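Local atomic coordinates of mutual gliding motility protein C (MglC) (PDB entry 7CT3), a protein that probably takes part in controlling cell polarity for gliding motility in Myxococcus xanthus, as a Roadblock/LC7-domain protein that interacts with its paralog MglB. Residues Ser2-Gln13 with Val108-Glu119. Sequence-based numbering, arbitrary orientation.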
loop_
_atom_site.group_PDB
_atom_site.type_symbol
_atom_site.label_atom_id
_atom_site.label_comp_id
_atom_site.label_asym_id
_atom_site.label_seq_id
_atom_site.Cartn_x
_atom_site.Cartn_y
_atom_site.Cartn_z
ATOM N N SER A 2 -13.172 23.506 1.808
ATOM C CA SER A 2 -14.081 23.017 0.782
ATOM C C SER A 2 -14.034 21.483 0.703
ATOM O O SER A 2 -14.975 20.901 0.126
ATOM C CB SER A 2 -13.766 23.635 -0.555
ATOM O OG SER A 2 -13.975 25.037 -0.525
ATOM N N PHE A 3 -12.988 20.856 1.254
ATOM C CA PHE A 3 -12.739 19.390 1.177
ATOM C C PHE A 3 -13.589 18.610 2.183
ATOM O O PHE A 3 -13.842 17.428 1.917
ATOM C CB PHE A 3 -11.292 19.024 1.521
ATOM C CG PHE A 3 -10.226 19.765 0.761
ATOM C CD1 PHE A 3 -10.302 19.914 -0.614
ATOM C CD2 PHE A 3 -9.123 20.281 1.423
ATOM C CE1 PHE A 3 -9.305 20.582 -1.310
ATOM C CE2 PHE A 3 -8.130 20.951 0.727
ATOM C CZ PHE A 3 -8.223 21.099 -0.638
ATOM N N ARG A 4 -13.938 19.195 3.334
ATOM C CA ARG A 4 -14.294 18.372 4.522
ATOM C C ARG A 4 -15.517 17.496 4.232
ATOM O O ARG A 4 -15.528 16.357 4.727
ATOM C CB ARG A 4 -14.518 19.186 5.796
ATOM C CG ARG A 4 -14.516 18.285 7.023
ATOM C CD ARG A 4 -14.485 19.010 8.338
ATOM N NE ARG A 4 -13.313 19.858 8.478
ATOM C CZ ARG A 4 -13.180 20.787 9.417
ATOM N NH1 ARG A 4 -12.082 21.522 9.478
ATOM N NH2 ARG A 4 -14.148 20.981 10.293
ATOM N N THR A 5 -16.500 17.987 3.473
ATOM C CA THR A 5 -17.712 17.207 3.091
ATOM C C THR A 5 -17.284 15.892 2.420
ATOM O O THR A 5 -17.905 14.844 2.708
ATOM C CB THR A 5 -18.665 18.030 2.214
ATOM O OG1 THR A 5 -19.870 17.275 2.108
ATOM C CG2 THR A 5 -18.129 18.335 0.833
ATOM N N HIS A 6 -16.253 15.934 1.572
ATOM C CA HIS A 6 -15.725 14.750 0.841
ATOM C C HIS A 6 -15.023 13.805 1.825
ATOM O O HIS A 6 -15.225 12.585 1.707
ATOM C CB HIS A 6 -14.806 15.186 -0.305
ATOM C CG HIS A 6 -15.474 16.084 -1.289
ATOM N ND1 HIS A 6 -16.669 15.753 -1.893
ATOM C CD2 HIS A 6 -15.124 17.295 -1.774
ATOM C CE1 HIS A 6 -17.030 16.721 -2.708
ATOM N NE2 HIS A 6 -16.100 17.680 -2.654
ATOM N N LEU A 7 -14.242 14.354 2.763
ATOM C CA LEU A 7 -13.505 13.567 3.790
ATOM C C LEU A 7 -14.527 12.844 4.672
ATOM O O LEU A 7 -14.314 11.656 4.975
ATOM C CB LEU A 7 -12.609 14.487 4.626
ATOM C CG LEU A 7 -11.609 15.348 3.855
ATOM C CD1 LEU A 7 -10.773 16.183 4.810
ATOM C CD2 LEU A 7 -10.711 14.499 2.968
ATOM N N GLU A 8 -15.607 13.532 5.047
ATOM C CA GLU A 8 -16.688 12.960 5.892
ATOM C C GLU A 8 -17.366 11.816 5.128
ATOM O O GLU A 8 -17.625 10.769 5.749
ATOM C CB GLU A 8 -17.686 14.042 6.305
ATOM C CG GLU A 8 -18.854 13.496 7.108
ATOM C CD GLU A 8 -19.801 14.545 7.659
ATOM O OE1 GLU A 8 -19.745 15.696 7.188
ATOM O OE2 GLU A 8 -20.594 14.201 8.558
ATOM N N SER A 9 -17.633 12.000 3.833
ATOM C CA SER A 9 -18.276 10.978 2.964
ATOM C C SER A 9 -17.439 9.692 2.969
ATOM O O SER A 9 -18.029 8.600 3.094
ATOM C CB SER A 9 -18.484 11.497 1.568
ATOM O OG SER A 9 -18.976 10.467 0.722
ATOM N N VAL A 10 -16.111 9.810 2.868
ATOM C CA VAL A 10 -15.202 8.626 2.859
ATOM C C VAL A 10 -15.361 7.877 4.187
ATOM O O VAL A 10 -15.635 6.666 4.162
ATOM C CB VAL A 10 -13.735 9.018 2.603
ATOM C CG1 VAL A 10 -12.806 7.826 2.770
ATOM C CG2 VAL A 10 -13.554 9.636 1.228
ATOM N N VAL A 11 -15.207 8.579 5.310
ATOM C CA VAL A 11 -15.235 7.955 6.665
ATOM C C VAL A 11 -16.604 7.290 6.867
ATOM O O VAL A 11 -16.636 6.165 7.391
ATOM C CB VAL A 11 -14.896 8.978 7.764
ATOM C CG1 VAL A 11 -15.112 8.408 9.157
ATOM C CG2 VAL A 11 -13.468 9.482 7.614
ATOM N N ASN A 12 -17.682 7.940 6.426
ATOM C CA ASN A 12 -19.074 7.441 6.595
ATOM C C ASN A 12 -19.261 6.135 5.808
ATOM O O ASN A 12 -19.988 5.262 6.301
ATOM C CB ASN A 12 -20.106 8.503 6.206
ATOM C CG ASN A 12 -20.238 9.617 7.225
ATOM O OD1 ASN A 12 -19.749 9.515 8.350
ATOM N ND2 ASN A 12 -20.917 10.688 6.846
ATOM N N GLN A 13 -18.612 5.989 4.648
ATOM C CA GLN A 13 -18.831 4.845 3.721
ATOM C C GLN A 13 -17.970 3.633 4.107
ATOM O O GLN A 13 -18.364 2.515 3.761
ATOM C CB GLN A 13 -18.515 5.250 2.280
ATOM C CG GLN A 13 -19.552 6.166 1.652
ATOM C CD GLN A 13 -19.194 6.475 0.219
ATOM O OE1 GLN A 13 -19.292 5.622 -0.660
ATOM N NE2 GLN A 13 -18.759 7.700 -0.023
ATOM N N VAL A 108 -13.464 3.629 -2.450
ATOM C CA VAL A 108 -14.090 4.931 -2.077
ATOM C C VAL A 108 -13.061 6.060 -2.253
ATOM O O VAL A 108 -13.442 7.125 -2.765
ATOM C CB VAL A 108 -14.686 4.894 -0.659
ATOM C CG1 VAL A 108 -15.117 6.278 -0.205
ATOM C CG2 VAL A 108 -15.856 3.922 -0.579
ATOM N N LEU A 109 -11.797 5.858 -1.873
ATOM C CA LEU A 109 -10.788 6.938 -2.026
ATOM C C LEU A 109 -10.562 7.224 -3.515
ATOM O O LEU A 109 -10.409 8.410 -3.864
ATOM C CB LEU A 109 -9.479 6.591 -1.314
ATOM C CG LEU A 109 -8.668 7.822 -0.913
ATOM C CD1 LEU A 109 -9.380 8.595 0.190
ATOM C CD2 LEU A 109 -7.260 7.452 -0.486
ATOM N N ARG A 110 -10.559 6.194 -4.365
ATOM C CA ARG A 110 -10.381 6.361 -5.835
ATOM C C ARG A 110 -11.532 7.215 -6.387
ATOM O O ARG A 110 -11.268 8.099 -7.219
ATOM C CB ARG A 110 -10.285 5.005 -6.545
ATOM C CG ARG A 110 -10.003 5.114 -8.036
ATOM C CD ARG A 110 -9.744 3.778 -8.717
ATOM N NE ARG A 110 -10.851 2.837 -8.573
ATOM C CZ ARG A 110 -11.965 2.816 -9.316
ATOM N NH1 ARG A 110 -12.165 3.699 -10.284
ATOM N NH2 ARG A 110 -12.889 1.903 -9.077
ATOM N N VAL A 111 -12.758 6.977 -5.919
ATOM C CA VAL A 111 -13.978 7.721 -6.347
ATOM C C VAL A 111 -13.920 9.169 -5.836
ATOM O O VAL A 111 -14.365 10.068 -6.569
ATOM C CB VAL A 111 -15.252 7.001 -5.864
ATOM C CG1 VAL A 111 -16.485 7.885 -5.976
ATOM C CG2 VAL A 111 -15.454 5.688 -6.606
ATOM N N THR A 112 -13.412 9.391 -4.622
ATOM C CA THR A 112 -13.476 10.704 -3.924
ATOM C C THR A 112 -12.329 11.625 -4.373
ATOM O O THR A 112 -12.548 12.848 -4.397
ATOM C CB THR A 112 -13.504 10.504 -2.404
ATOM O OG1 THR A 112 -14.535 9.558 -2.110
ATOM C CG2 THR A 112 -13.759 11.789 -1.649
ATOM N N ALA A 113 -11.155 11.079 -4.711
ATOM C CA ALA A 113 -9.931 11.862 -5.021
ATOM C C ALA A 113 -10.210 12.953 -6.059
ATOM O O ALA A 113 -9.803 14.094 -5.856
ATOM C CB ALA A 113 -8.809 10.951 -5.457
ATOM N N PRO A 114 -10.870 12.671 -7.210
ATOM C CA PRO A 114 -11.161 13.720 -8.192
ATOM C C PRO A 114 -12.049 14.856 -7.650
ATOM O O PRO A 114 -11.875 15.991 -8.066
ATOM C CB PRO A 114 -11.876 13.022 -9.364
ATOM C CG PRO A 114 -11.968 11.551 -9.005
ATOM C CD PRO A 114 -11.307 11.340 -7.659
ATOM N N LYS A 115 -12.964 14.540 -6.734
ATOM C CA LYS A 115 -13.861 15.537 -6.091
ATOM C C LYS A 115 -13.023 16.483 -5.222
ATOM O O LYS A 115 -13.261 17.704 -5.276
ATOM C CB LYS A 115 -14.944 14.846 -5.261
ATOM C CG LYS A 115 -15.826 13.882 -6.037
ATOM C CD LYS A 115 -17.045 13.466 -5.260
ATOM C CE LYS A 115 -17.546 12.092 -5.642
ATOM N NZ LYS A 115 -18.690 11.693 -4.796
ATOM N N VAL A 116 -12.064 15.942 -4.467
ATOM C CA VAL A 116 -11.135 16.749 -3.622
ATOM C C VAL A 116 -10.262 17.608 -4.548
ATOM O O VAL A 116 -10.101 18.811 -4.256
ATOM C CB VAL A 116 -10.300 15.852 -2.688
ATOM C CG1 VAL A 116 -9.212 16.628 -1.960
ATOM C CG2 VAL A 116 -11.184 15.116 -1.690
ATOM N N ARG A 117 -9.744 17.028 -5.636
ATOM C CA ARG A 117 -8.874 17.731 -6.621
ATOM C C ARG A 117 -9.620 18.928 -7.215
ATOM O O ARG A 117 -8.971 19.962 -7.453
ATOM C CB ARG A 117 -8.419 16.791 -7.739
ATOM C CG ARG A 117 -7.272 15.878 -7.336
ATOM C CD ARG A 117 -6.472 15.370 -8.519
ATOM N NE ARG A 117 -7.198 14.312 -9.198
ATOM C CZ ARG A 117 -7.169 13.020 -8.870
ATOM N NH1 ARG A 117 -6.423 12.586 -7.867
ATOM N NH2 ARG A 117 -7.889 12.156 -9.562
ATOM N N ALA A 118 -10.930 18.791 -7.431
ATOM C CA ALA A 118 -11.797 19.822 -8.048
ATOM C C ALA A 118 -11.969 21.033 -7.117
ATOM O O ALA A 118 -12.328 22.106 -7.632
ATOM C CB ALA A 118 -13.128 19.214 -8.408
ATOM N N GLU A 119 -11.729 20.885 -5.809
ATOM C CA GLU A 119 -11.971 21.956 -4.799
ATOM C C GLU A 119 -10.761 22.894 -4.684
ATOM O O GLU A 119 -10.891 23.908 -3.976
ATOM C CB GLU A 119 -12.278 21.364 -3.423
ATOM C CG GLU A 119 -13.547 20.536 -3.367
ATOM C CD GLU A 119 -14.849 21.289 -3.589
ATOM O OE1 GLU A 119 -14.814 22.536 -3.686
ATOM O OE2 GLU A 119 -15.902 20.616 -3.666
#
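The imidazole of His6 lies between two aliphatic groups, with Lys115 CB over one face, 3.9 Å from the ring centroid in a CH-pi contact, and Thr5 CG2 over the opposite face. At the ring edge, NE2 donates to Glu119 OE2 across 3.1 Å; the bond is fairly straight (161°), lies close to the ring plane and uses the anti lone pair of the oxygen. In Glu119 the bend at chi2 (-66°) turns the carboxylate to the NE2 edge of the imidazole, while Glu119 CB rests 3.7 Å from Phe3 CD1. Val116 CG1 also touches Phe3 CD1, at 3.7 Å. Helices 4-13 and 102-117 illustrate how an antiparallel pair on one side of a sheet can be largely apolar inside, with its one cross-helix hydrogen bond toward the margin: the axes of 4-13 and 108-117 run at 172° and come within 9.7 Å. Toward the other end, Val10 CG2 packs 3.5 Å from Thr112 OG1, a hydroxyl already satisfied by Val108 O, and Val108 CG1 fits against Val10 and the Gln13 amide. Beneath, Val10 and Leu109 both rest on Cys20 and Leu94 of the central strands, joining the helix pair to the sheet of this Roadblock/LC7 domain. With an alanine here instead of His6, the Glu119 carboxylate would probably lose its cross-helix donor, and a gap would open between Thr5 and Lys115. The carboxylate would tend to favour a protonated imidazole and the nearby Lys115 amine to oppose it, so the ionic share of this one polar link between the chain's two ends stays open.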